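Local coordinates for protein alpha-L-rhamnosidase (Aspergillus terreus, PDB 6GSZ) that probably hydrolyses terminal non-reducing alpha-L-rhamnose residues from alpha-L-rhamnosides, as a calcium-containing, glycosylated glycosidase built of several beta domains and a helical domain, at residues L294-P297 / K298-A302; D497-S500 / E501-N504; F542-K545 / V546-E549; G554-D557 / W558-G562. All blocks are in the same frame, centred on the assembly; numbering follows the deposited sequence.

How the interactions relate
Interaction 1 is a surface turn between two strands in the N-terminal beta part, apart from the other three contacts, held by a backbone bond between its halves, a bridging water and the packing of Arg300 and Leu301 on proline and phenylalanine. Interactions 2, 3 and 4 lie in the helical glycosidase domain: interaction 2 is the last turns of helix 488-503, while interactions 3 and 4 are the capped start and the glycan-covered end of helix 545-562. Interaction 4 is mostly buried, interactions 2 and 3 partly so. An Arg499-Asp557 salt bridge joins interactions 2 and 4. Carboxylates differ in local work: one caps a helix in interaction 3, one binds a lysine and sugar in interaction 4.

Interaction 1: L294-P297 / K298-A302; sequences LSFP and KERLA
A tight surface turn, in which Arg300 folds back over Pro297, joins strand 291-294 to strand 301-302. The bond across the turn runs from Arg300 N to Pro297 O, 3.2 Å long and nearly straight at the hydrogen (176°), with the donor above the carbonyl plane; Leu301 N to Lys298 O follows it. The arginine chain then bends at chi3 (143°) and lays one face of its guanidinium on the proline ring. Pro297 CG is the atom that touches, 3.3 Å from Arg300 NE and displaced toward the rim of the flat group. On the Phe296 side, Arg300 NH1 comes within 3.9 Å of Phe296 CE1, the guanidinium and ring planes standing almost perpendicular (85°). Leu301 meets the same ring at its edge, with Leu301 CD2 4.0 Å from Phe296 CE2; the ring also packs against Val116 and Leu154. A water in the plane of the Phe296 ring, at its edge, ties the two halves together: it donates to Phe296 O at 2.7 Å and accepts from Lys298 NZ at 2.8 Å. The same ammonium group is bonded to Ala114 O, which fixes the far end of the lysine. Beyond the turn, Arg300 and Ala302 make backbone hydrogen bonds with His182. This is a short 3-10 turn, residues 298-300, leading into an edge strand that runs parallel to strand 182-188 in a mixed beta sheet.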
loop_
_atom_site.group_PDB
_atom_site.type_symbol
_atom_site.label_atom_id
_atom_site.label_comp_id
_atom_site.label_asym_id
_atom_site.label_seq_id
_atom_site.Cartn_x
_atom_site.Cartn_y
_atom_site.Cartn_z
ATOM N N LEU A 294 -21.940 18.097 15.869
ATOM C CA LEU A 294 -22.474 17.295 14.748
ATOM C C LEU A 294 -22.772 15.890 15.273
ATOM O O LEU A 294 -21.881 15.270 15.850
ATOM C CB LEU A 294 -21.391 17.184 13.667
ATOM C CG LEU A 294 -21.088 18.443 12.901
ATOM C CD1 LEU A 294 -20.259 18.115 11.661
ATOM C CD2 LEU A 294 -22.357 19.152 12.523
ATOM N N SER A 295 -23.985 15.388 15.019
ATOM C CA SER A 295 -24.320 14.010 15.409
ATOM C C SER A 295 -23.355 13.021 14.747
ATOM O O SER A 295 -23.093 13.098 13.555
ATOM C CB SER A 295 -25.736 13.718 15.034
ATOM O OG SER A 295 -26.094 12.395 15.342
ATOM N N PHE A 296 -22.808 12.102 15.557
ATOM C CA PHE A 296 -21.786 11.155 15.036
ATOM C C PHE A 296 -21.718 9.908 15.910
ATOM O O PHE A 296 -21.564 10.019 17.130
ATOM C CB PHE A 296 -20.410 11.819 15.021
ATOM C CG PHE A 296 -19.342 10.926 14.460
ATOM C CD1 PHE A 296 -19.141 10.896 13.097
ATOM C CD2 PHE A 296 -18.518 10.177 15.284
ATOM C CE1 PHE A 296 -18.146 10.126 12.545
ATOM C CE2 PHE A 296 -17.528 9.395 14.727
ATOM C CZ PHE A 296 -17.357 9.364 13.368
ATOM N N PRO A 297 -21.822 8.698 15.320
ATOM C CA PRO A 297 -21.719 7.481 16.124
ATOM C C PRO A 297 -20.286 7.028 16.410
ATOM O O PRO A 297 -19.587 6.551 15.488
ATOM C CB PRO A 297 -22.488 6.457 15.285
ATOM C CG PRO A 297 -22.385 6.936 13.875
ATOM C CD PRO A 297 -22.165 8.428 13.917
ATOM N N LYS A 298 -19.867 7.167 17.675
ATOM C CA LYS A 298 -18.476 6.840 18.105
ATOM C C LYS A 298 -18.177 5.341 18.003
ATOM O O LYS A 298 -17.029 4.971 18.190
ATOM C CB LYS A 298 -18.234 7.322 19.540
ATOM C CG LYS A 298 -18.141 8.834 19.688
ATOM C CD LYS A 298 -17.665 9.237 21.054
ATOM C CE LYS A 298 -17.480 10.715 21.215
ATOM N NZ LYS A 298 -18.784 11.411 21.240
ATOM N N GLU A 299 -19.185 4.515 17.668
ATOM C CA GLU A 299 -18.981 3.065 17.504
ATOM C C GLU A 299 -18.122 2.772 16.273
ATOM O O GLU A 299 -17.542 1.698 16.209
ATOM C CB GLU A 299 -20.329 2.324 17.412
ATOM C CG GLU A 299 -21.061 2.298 18.743
ATOM C CD GLU A 299 -21.838 3.556 19.128
ATOM O OE1 GLU A 299 -21.995 4.503 18.259
ATOM O OE2 GLU A 299 -22.302 3.598 20.306
ATOM N N ARG A 300 -18.026 3.709 15.309
ATOM C CA ARG A 300 -17.229 3.449 14.105
ATOM C C ARG A 300 -15.742 3.740 14.326
ATOM O O ARG A 300 -14.928 3.401 13.436
ATOM C CB ARG A 300 -17.715 4.239 12.891
ATOM C CG ARG A 300 -19.173 4.648 12.908
ATOM C CD ARG A 300 -19.394 5.838 11.989
ATOM N NE ARG A 300 -20.675 5.758 11.287
ATOM C CZ ARG A 300 -21.239 6.746 10.624
ATOM N NH1 ARG A 300 -20.586 7.887 10.451
ATOM N NH2 ARG A 300 -22.468 6.630 10.138
ATOM N N LEU A 301 -15.392 4.377 15.451
ATOM C CA LEU A 301 -14.014 4.811 15.632
ATOM C C LEU A 301 -13.082 3.607 15.858
ATOM O O LEU A 301 -13.416 2.727 16.650
ATOM C CB LEU A 301 -13.912 5.837 16.763
ATOM C CG LEU A 301 -14.600 7.168 16.476
ATOM C CD1 LEU A 301 -14.785 7.950 17.744
ATOM C CD2 LEU A 301 -13.871 7.965 15.423
ATOM N N ALA A 302 -11.943 3.626 15.152
ATOM C CA ALA A 302 -11.006 2.519 15.204
ATOM C C ALA A 302 -9.570 3.048 15.230
ATOM O O ALA A 302 -9.223 4.028 14.574
ATOM C CB ALA A 302 -11.170 1.621 13.998
HETATM O O HOH W 1 -19.983 11.624 18.702
#

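Interaction 2: D497-S500 / E501-N504. With NAG (2-acetamido-2-deoxy-beta-D-glucopyranose), chain B.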
loop_
_atom_site.group_PDB
_atom_site.type_symbol
_atom_site.label_atom_id
_atom_site.label_comp_id
_atom_site.label_asym_id
_atom_site.label_seq_id
_atom_site.Cartn_x
_atom_site.Cartn_y
_atom_site.Cartn_z
ATOM N N ASP A 497 -12.524 -3.060 5.466
ATOM C CA ASP A 497 -13.469 -2.212 4.707
ATOM C C ASP A 497 -14.065 -3.007 3.555
ATOM O O ASP A 497 -15.276 -2.922 3.274
ATOM C CB ASP A 497 -12.816 -0.910 4.259
ATOM C CG ASP A 497 -12.549 0.043 5.419
ATOM O OD1 ASP A 497 -13.040 -0.232 6.557
ATOM O OD2 ASP A 497 -11.851 1.071 5.153
ATOM N N ALA A 498 -13.229 -3.846 2.900
ATOM C CA ALA A 498 -13.741 -4.635 1.787
ATOM C C ALA A 498 -14.918 -5.497 2.297
ATOM O O ALA A 498 -15.951 -5.634 1.636
ATOM C CB ALA A 498 -12.643 -5.486 1.189
ATOM N N ARG A 499 -14.731 -6.142 3.469
ATOM C CA ARG A 499 -15.728 -7.002 4.061
ATOM C C ARG A 499 -17.005 -6.190 4.378
ATOM O O ARG A 499 -18.109 -6.637 4.074
ATOM C CB ARG A 499 -15.151 -7.701 5.298
ATOM C CG ARG A 499 -16.139 -8.560 6.060
ATOM C CD ARG A 499 -16.789 -9.603 5.167
ATOM N NE ARG A 499 -17.464 -10.606 5.960
ATOM C CZ ARG A 499 -18.368 -11.484 5.488
ATOM N NH1 ARG A 499 -18.692 -11.445 4.195
ATOM N NH2 ARG A 499 -18.883 -12.380 6.327
ATOM N N SER A 500 -16.857 -5.042 5.055
ATOM C CA SER A 500 -18.016 -4.220 5.386
ATOM C C SER A 500 -18.807 -3.819 4.127
ATOM O O SER A 500 -20.077 -3.911 4.125
ATOM C CB SER A 500 -17.576 -2.964 6.128
ATOM O OG SER A 500 -17.013 -3.261 7.403
ATOM N N GLU A 501 -18.077 -3.429 3.077
ATOM C CA GLU A 501 -18.694 -3.007 1.854
ATOM C C GLU A 501 -19.461 -4.170 1.219
ATOM O O GLU A 501 -20.594 -4.030 0.726
ATOM C CB GLU A 501 -17.666 -2.399 0.905
ATOM C CG GLU A 501 -17.032 -1.104 1.402
ATOM C CD GLU A 501 -17.770 0.201 1.242
ATOM O OE1 GLU A 501 -18.991 0.150 1.059
ATOM O OE2 GLU A 501 -17.035 1.213 1.268
ATOM N N GLN A 502 -18.812 -5.360 1.168
ATOM C CA GLN A 502 -19.418 -6.568 0.631
ATOM C C GLN A 502 -20.724 -6.908 1.350
ATOM O O GLN A 502 -21.701 -7.366 0.691
ATOM C CB GLN A 502 -18.388 -7.686 0.768
ATOM C CG GLN A 502 -18.931 -9.045 0.321
ATOM C CD GLN A 502 -18.072 -10.183 0.815
ATOM O OE1 GLN A 502 -17.481 -10.101 1.901
ATOM N NE2 GLN A 502 -18.013 -11.236 0.008
ATOM N N LEU A 503 -20.748 -6.765 2.678
ATOM C CA LEU A 503 -21.943 -7.163 3.427
ATOM C C LEU A 503 -23.142 -6.259 3.086
ATOM O O LEU A 503 -24.276 -6.678 3.354
ATOM C CB LEU A 503 -21.655 -7.165 4.923
ATOM C CG LEU A 503 -20.822 -8.370 5.369
ATOM C CD1 LEU A 503 -20.250 -8.129 6.768
ATOM C CD2 LEU A 503 -21.634 -9.672 5.292
ATOM N N ASN A 504 -22.905 -5.069 2.540
ATOM C CA ASN A 504 -24.008 -4.233 2.056
ATOM C C ASN A 504 -24.153 -4.246 0.541
ATOM O O ASN A 504 -24.814 -3.378 -0.035
ATOM C CB ASN A 504 -23.845 -2.800 2.529
ATOM C CG ASN A 504 -25.132 -2.011 2.403
ATOM O OD1 ASN A 504 -26.231 -2.543 2.654
ATOM N ND2 ASN A 504 -24.992 -0.763 1.999
HETATM C C1 NAG B . -26.143 0.112 1.837
HETATM C C2 NAG B . -25.804 1.527 2.335
HETATM C C3 NAG B . -26.929 2.484 2.028
HETATM C C4 NAG B . -27.283 2.479 0.561
HETATM C C5 NAG B . -27.578 1.038 0.143
HETATM C C6 NAG B . -27.786 0.958 -1.363
HETATM C C7 NAG B . -24.378 2.046 4.273
HETATM C C8 NAG B . -24.268 1.941 5.774
HETATM N N2 NAG B . -25.526 1.547 3.744
HETATM O O3 NAG B . -26.530 3.791 2.418
HETATM O O4 NAG B . -28.443 3.292 0.423
HETATM O O5 NAG B . -26.421 0.237 0.445
HETATM O O6 NAG B . -26.683 1.618 -2.067
HETATM O O7 NAG B . -23.479 2.527 3.568
#
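With CG anti to the backbone N (chi1 176°) and a bend at chi2 (55°), Arg499 swings its guanidinium along the helix toward Gln502 and Leu503. Gln502 starts the same way, chi1 176°, but stays extended, and this carries its amide to the edge of that guanidinium. Arg499 NH1 donates to Gln502 OE1 over 2.9 Å. The acceptor lies close to the guanidinium plane, whereas the donor stands well above the plane of the amide, so the bond does not follow a lone pair of OE1. Leu503 covers one face of the same guanidinium: Leu503 CD2 sits 3.6 Å from Arg499 NH1, offset toward the rim. The arginine is thus held at an edge by a polar group and over a face by an aliphatic branch.

Underneath runs the ordinary helical ladder, including Glu501 N to Asp497 O at 2.9 Å and Leu503 N to Arg499 O at 3.0 Å. At the end of the helix Asn504 N bonds to Glu501 O at 3.1 Å and only weakly to Ser500 O. Asn504 ND2 is covalently joined to C1 of an N-acetylglucosamine, 1.5 Å away, placing an N-linked glycan just past the last helical turn.

Around this end of helix 488-503, Arg499 also forms a salt bridge with Asp557, and the Gln502 amide nitrogen probably bonds to Gly554 O, both on helix 545-562. Toward the beta domain, Asp497 pairs with Arg181 and Glu501 OE2 bonds to Ser177, so the helix is tied to a helix and to a loop leading into strand 182-188.

Interaction 3: F542-K545 / V546-E549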
loop_
_atom_site.group_PDB
_atom_site.type_symbol
_atom_site.label_atom_id
_atom_site.label_comp_id
_atom_site.label_asym_id
_atom_site.label_seq_id
_atom_site.Cartn_x
_atom_site.Cartn_y
_atom_site.Cartn_z
ATOM N N PHE A 542 2.759 -13.415 5.285
ATOM C CA PHE A 542 2.973 -13.031 6.717
ATOM C C PHE A 542 2.562 -14.112 7.730
ATOM O O PHE A 542 2.896 -14.024 8.901
ATOM C CB PHE A 542 2.328 -11.684 7.015
ATOM C CG PHE A 542 2.819 -10.571 6.133
ATOM C CD1 PHE A 542 4.099 -10.065 6.244
ATOM C CD2 PHE A 542 1.999 -10.072 5.153
ATOM C CE1 PHE A 542 4.546 -9.065 5.397
ATOM C CE2 PHE A 542 2.447 -9.076 4.286
ATOM C CZ PHE A 542 3.713 -8.573 4.404
ATOM N N GLY A 543 1.854 -15.143 7.263
ATOM C CA GLY A 543 1.532 -16.293 8.085
ATOM C C GLY A 543 0.585 -16.085 9.250
ATOM O O GLY A 543 0.581 -16.854 10.211
ATOM N N ASP A 544 -0.227 -15.014 9.220
ATOM C CA ASP A 544 -1.049 -14.662 10.351
ATOM C C ASP A 544 -2.397 -15.413 10.314
ATOM O O ASP A 544 -3.270 -15.053 9.513
ATOM C CB ASP A 544 -1.240 -13.151 10.363
ATOM C CG ASP A 544 -1.993 -12.685 11.584
ATOM O OD1 ASP A 544 -2.717 -13.469 12.190
ATOM O OD2 ASP A 544 -1.934 -11.461 11.849
ATOM N N LYS A 545 -2.562 -16.443 11.158
ATOM C CA LYS A 545 -3.773 -17.262 11.145
ATOM C C LYS A 545 -4.996 -16.465 11.634
ATOM O O LYS A 545 -6.109 -16.764 11.246
ATOM C CB LYS A 545 -3.555 -18.560 11.951
ATOM C CG LYS A 545 -2.642 -19.556 11.249
ATOM C CD LYS A 545 -2.867 -21.042 11.558
ATOM C CE LYS A 545 -1.632 -21.837 11.202
ATOM N NZ LYS A 545 -0.464 -21.396 11.998
ATOM N N VAL A 546 -4.788 -15.520 12.559
ATOM C CA VAL A 546 -5.889 -14.698 13.081
ATOM C C VAL A 546 -6.473 -13.819 11.967
ATOM O O VAL A 546 -7.699 -13.734 11.808
ATOM C CB VAL A 546 -5.462 -13.880 14.315
ATOM C CG1 VAL A 546 -6.556 -12.894 14.736
ATOM C CG2 VAL A 546 -5.098 -14.814 15.445
ATOM N N MET A 547 -5.581 -13.179 11.212
ATOM C CA MET A 547 -6.021 -12.360 10.128
ATOM C C MET A 547 -6.685 -13.205 9.018
ATOM O O MET A 547 -7.678 -12.801 8.404
ATOM C CB MET A 547 -4.848 -11.514 9.637
ATOM C CG MET A 547 -5.211 -10.575 8.575
ATOM S SD MET A 547 -3.996 -9.236 8.375
ATOM C CE MET A 547 -2.506 -10.148 7.992
ATOM N N LEU A 548 -6.149 -14.410 8.783
ATOM C CA LEU A 548 -6.789 -15.289 7.777
ATOM C C LEU A 548 -8.217 -15.644 8.208
ATOM O O LEU A 548 -9.162 -15.586 7.416
ATOM C CB LEU A 548 -5.946 -16.544 7.569
ATOM C CG LEU A 548 -6.437 -17.468 6.459
ATOM C CD1 LEU A 548 -6.397 -16.795 5.117
ATOM C CD2 LEU A 548 -5.598 -18.748 6.421
ATOM N N GLU A 549 -8.393 -15.953 9.501
ATOM C CA GLU A 549 -9.733 -16.236 10.018
ATOM C C GLU A 549 -10.655 -15.006 9.885
ATOM O O GLU A 549 -11.807 -15.189 9.478
ATOM C CB GLU A 549 -9.678 -16.676 11.477
ATOM C CG GLU A 549 -11.012 -17.077 12.052
ATOM C CD GLU A 549 -11.562 -18.387 11.536
ATOM O OE1 GLU A 549 -10.778 -19.357 11.459
ATOM O OE2 GLU A 549 -12.786 -18.434 11.235
#
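Asp544 and Met547 cross at about a right angle, the carboxylate of the first lying beside the CB of the second. The nearest side-chain approach is Asp544 CG to Met547 CB, 3.6 Å. A chi1 of -175°, with CG anti to N, lets the carboxylate of Asp544 reach over the first turn of the helix. There Asp544 OD1 accepts from Met547 N at 3.0 Å, in a fairly straight bond (168°) that meets the oxygen from above the carboxylate plane. Val546 stands beside that oxygen, its CB 3.5 Å from Asp544 OD1. This makes Asp544 the N-cap of helix 545-562, following Gly543, which ends the preceding helix 530-542 with a positive phi (67°). A negative carboxylate at the start of a helix probably interacts favourably with the helix dipole. The main chain takes up the helical pattern straight away: Leu548 N bonds to Asp544 O at 3.0 Å, and Glu549 N to Lys545 O at the same distance. The capping carboxylate has further partners from the N-terminal part of the chain, with Arg24 in a salt bridge to OD1 and His11 in a hydrogen bond to OD2. On the side of the helical domain, Met547 packs on Leu538 of helix 530-542 and Leu548 on Ile616 of helix 598-619.

Interaction 4: G554-D557 / W558-G562. With NAG (2-acetamido-2-deoxy-beta-D-glucopyranose), chain D; NAG (2-acetamido-2-deoxy-beta-D-glucopyranose), chain C; BMA (beta-D-mannopyranose), chain E; MAN (alpha-D-mannopyranose), chain F.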
loop_
_atom_site.group_PDB
_atom_site.type_symbol
_atom_site.label_atom_id
_atom_site.label_comp_id
_atom_site.label_asym_id
_atom_site.label_seq_id
_atom_site.Cartn_x
_atom_site.Cartn_y
_atom_site.Cartn_z
ATOM N N GLY A 554 -15.432 -13.119 4.227
ATOM C CA GLY A 554 -15.517 -12.426 2.945
ATOM C C GLY A 554 -15.274 -13.353 1.767
ATOM O O GLY A 554 -15.980 -13.336 0.744
ATOM N N ALA A 555 -14.205 -14.156 1.884
ATOM C CA ALA A 555 -13.841 -15.101 0.831
ATOM C C ALA A 555 -14.943 -16.149 0.597
ATOM O O ALA A 555 -15.338 -16.390 -0.534
ATOM C CB ALA A 555 -12.503 -15.746 1.190
ATOM N N LYS A 556 -15.433 -16.729 1.680
ATOM C CA LYS A 556 -16.441 -17.755 1.581
ATOM C C LYS A 556 -17.771 -17.203 1.042
ATOM O O LYS A 556 -18.400 -17.797 0.165
ATOM C CB LYS A 556 -16.640 -18.439 2.932
ATOM C CG LYS A 556 -17.773 -19.458 2.958
ATOM C CD LYS A 556 -17.707 -20.366 4.165
ATOM C CE LYS A 556 -18.952 -21.205 4.406
ATOM N NZ LYS A 556 -19.448 -22.015 3.270
ATOM N N ASP A 557 -18.186 -16.024 1.507
ATOM C CA ASP A 557 -19.458 -15.470 1.055
ATOM C C ASP A 557 -19.375 -15.083 -0.426
ATOM O O ASP A 557 -20.372 -15.202 -1.141
ATOM C CB ASP A 557 -19.864 -14.247 1.869
ATOM C CG ASP A 557 -20.434 -14.549 3.242
ATOM O OD1 ASP A 557 -20.780 -15.728 3.510
ATOM O OD2 ASP A 557 -20.551 -13.590 4.062
ATOM N N TRP A 558 -18.203 -14.638 -0.896
ATOM C CA TRP A 558 -18.031 -14.328 -2.294
ATOM C C TRP A 558 -18.296 -15.563 -3.172
ATOM O O TRP A 558 -19.049 -15.507 -4.160
ATOM C CB TRP A 558 -16.645 -13.762 -2.542
ATOM C CG TRP A 558 -16.250 -13.663 -3.974
ATOM C CD1 TRP A 558 -15.273 -14.372 -4.588
ATOM C CD2 TRP A 558 -16.811 -12.826 -4.998
ATOM N NE1 TRP A 558 -15.165 -14.045 -5.908
ATOM C CE2 TRP A 558 -16.098 -13.073 -6.190
ATOM C CE3 TRP A 558 -17.831 -11.858 -5.038
ATOM C CZ2 TRP A 558 -16.375 -12.448 -7.400
ATOM C CZ3 TRP A 558 -18.107 -11.251 -6.241
ATOM C CH2 TRP A 558 -17.364 -11.493 -7.395
ATOM N N VAL A 559 -17.624 -16.677 -2.837
ATOM C CA VAL A 559 -17.788 -17.878 -3.638
ATOM C C VAL A 559 -19.234 -18.383 -3.504
ATOM O O VAL A 559 -19.851 -18.788 -4.498
ATOM C CB VAL A 559 -16.760 -18.929 -3.246
ATOM C CG1 VAL A 559 -16.982 -20.260 -3.926
ATOM C CG2 VAL A 559 -15.376 -18.405 -3.571
ATOM N N ASP A 560 -19.764 -18.396 -2.279
ATOM C CA ASP A 560 -21.042 -19.016 -2.041
ATOM C C ASP A 560 -22.212 -18.206 -2.638
ATOM O O ASP A 560 -23.219 -18.810 -3.069
ATOM C CB ASP A 560 -21.294 -19.197 -0.559
ATOM C CG ASP A 560 -20.414 -20.246 0.106
ATOM O OD1 ASP A 560 -19.743 -21.050 -0.645
ATOM O OD2 ASP A 560 -20.461 -20.281 1.365
ATOM N N LYS A 561 -22.149 -16.872 -2.531
ATOM C CA LYS A 561 -23.331 -16.033 -2.748
ATOM C C LYS A 561 -23.080 -14.822 -3.663
ATOM O O LYS A 561 -24.038 -14.166 -4.111
ATOM C CB LYS A 561 -23.850 -15.550 -1.390
ATOM C CG LYS A 561 -24.314 -16.657 -0.459
ATOM C CD LYS A 561 -24.859 -16.169 0.872
ATOM C CE LYS A 561 -25.160 -17.274 1.851
ATOM N NZ LYS A 561 -25.644 -16.704 3.138
ATOM N N GLY A 562 -21.810 -14.436 -3.834
ATOM C CA GLY A 562 -21.457 -13.276 -4.641
ATOM C C GLY A 562 -21.382 -13.563 -6.137
ATOM O O GLY A 562 -21.991 -12.886 -6.944
HETATM C C1 NAG D . -20.144 -25.603 -0.597
HETATM C C2 NAG D . -20.736 -24.874 0.654
HETATM C C3 NAG D . -22.118 -24.311 0.317
HETATM C C4 NAG D . -22.047 -23.484 -0.981
HETATM C C5 NAG D . -21.294 -24.177 -2.089
HETATM C C6 NAG D . -21.002 -23.268 -3.285
HETATM C C7 NAG D . -19.899 -25.720 2.754
HETATM C C8 NAG D . -20.062 -26.661 3.900
HETATM N N2 NAG D . -20.837 -25.725 1.813
HETATM O O3 NAG D . -22.599 -23.522 1.412
HETATM O O4 NAG D . -23.363 -23.270 -1.528
HETATM O O5 NAG D . -20.020 -24.719 -1.646
HETATM O O6 NAG D . -19.908 -22.362 -3.020
HETATM O O7 NAG D . -18.873 -25.010 2.666
HETATM C C1 NAG C . -24.032 -22.095 -1.132
HETATM C C2 NAG C . -25.047 -21.766 -2.195
HETATM C C3 NAG C . -25.925 -20.606 -1.740
HETATM C C4 NAG C . -26.498 -20.883 -0.356
HETATM C C5 NAG C . -25.394 -21.233 0.634
HETATM C C6 NAG C . -25.964 -21.652 1.982
HETATM C C7 NAG C . -24.317 -22.210 -4.489
HETATM C C8 NAG C . -23.549 -21.662 -5.650
HETATM N N2 NAG C . -24.381 -21.421 -3.415
HETATM O O3 NAG C . -26.988 -20.399 -2.680
HETATM O O4 NAG C . -27.128 -19.705 0.100
HETATM O O5 NAG C . -24.665 -22.340 0.112
HETATM O O6 NAG C . -24.855 -22.037 2.827
HETATM O O7 NAG C . -24.808 -23.343 -4.522
HETATM C C1 BMA E . -28.523 -19.827 0.406
HETATM C C2 BMA E . -28.952 -18.774 1.418
HETATM C C3 BMA E . -30.474 -18.878 1.632
HETATM C C4 BMA E . -31.201 -18.778 0.293
HETATM C C5 BMA E . -30.631 -19.707 -0.771
HETATM C C6 BMA E . -31.136 -19.319 -2.156
HETATM O O2 BMA E . -28.600 -17.516 0.876
HETATM O O3 BMA E . -30.946 -17.805 2.442
HETATM O O4 BMA E . -32.562 -19.127 0.511
HETATM O O5 BMA E . -29.198 -19.660 -0.801
HETATM O O6 BMA E . -30.588 -20.268 -3.069
HETATM C C1 MAN F . -31.471 -18.245 3.711
HETATM C C2 MAN F . -32.252 -17.079 4.342
HETATM C C3 MAN F . -31.284 -16.000 4.805
HETATM C C4 MAN F . -30.102 -16.579 5.577
HETATM C C5 MAN F . -29.446 -17.750 4.829
HETATM C C6 MAN F . -28.251 -18.393 5.533
HETATM O O2 MAN F . -33.006 -17.481 5.505
HETATM O O3 MAN F . -31.960 -15.099 5.694
HETATM O O4 MAN F . -29.172 -15.501 5.742
HETATM O O5 MAN F . -30.433 -18.764 4.558
HETATM O O6 MAN F . -27.287 -18.848 4.547
HETATM O O HOH W 2 -21.631 -18.222 2.718
HETATM O O HOH W 3 -23.518 -15.774 4.479
#
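Asp560 OD2 is gripped by a lysine one helical turn earlier and by a water. Lys556 NZ forms a salt bridge with it at 2.8 Å, meeting the syn lone pair of OD2, and the water donates from 2.7 Å while also donating to OD1 of Asp557, whose other oxygen is paired with Arg499. Lys556 runs extended until chi4 bends (53°), which turns its ammonium group onto the carboxylate; the same nitrogen donates to O7 of an N-acetylglucosamine. That sugar's O6 in turn gives its proton to Asp560 OD1 at 2.7 Å, and Tyr629 OH bonds to both Lys556 NZ and Asp560 OD1. The next N-acetylglucosamine donates its N2 to Asp560 O at 2.9 Å. Farther along the glycan, Lys561 NZ reaches O6 of the alpha-mannose at 3.0 Å, while a second water links the lysine to Asp557 OD1. Asp557 O accepts from Lys561 N at 2.8 Å in the alpha pattern and weakly from Gly562 N, five residues on, where the helix widens into a pi-type turn. Lys561 O, near the end of the helix, ligates a calcium ion together with Ser506 O. Paired charges and several sugar bonds probably hold the glycan against this helix end.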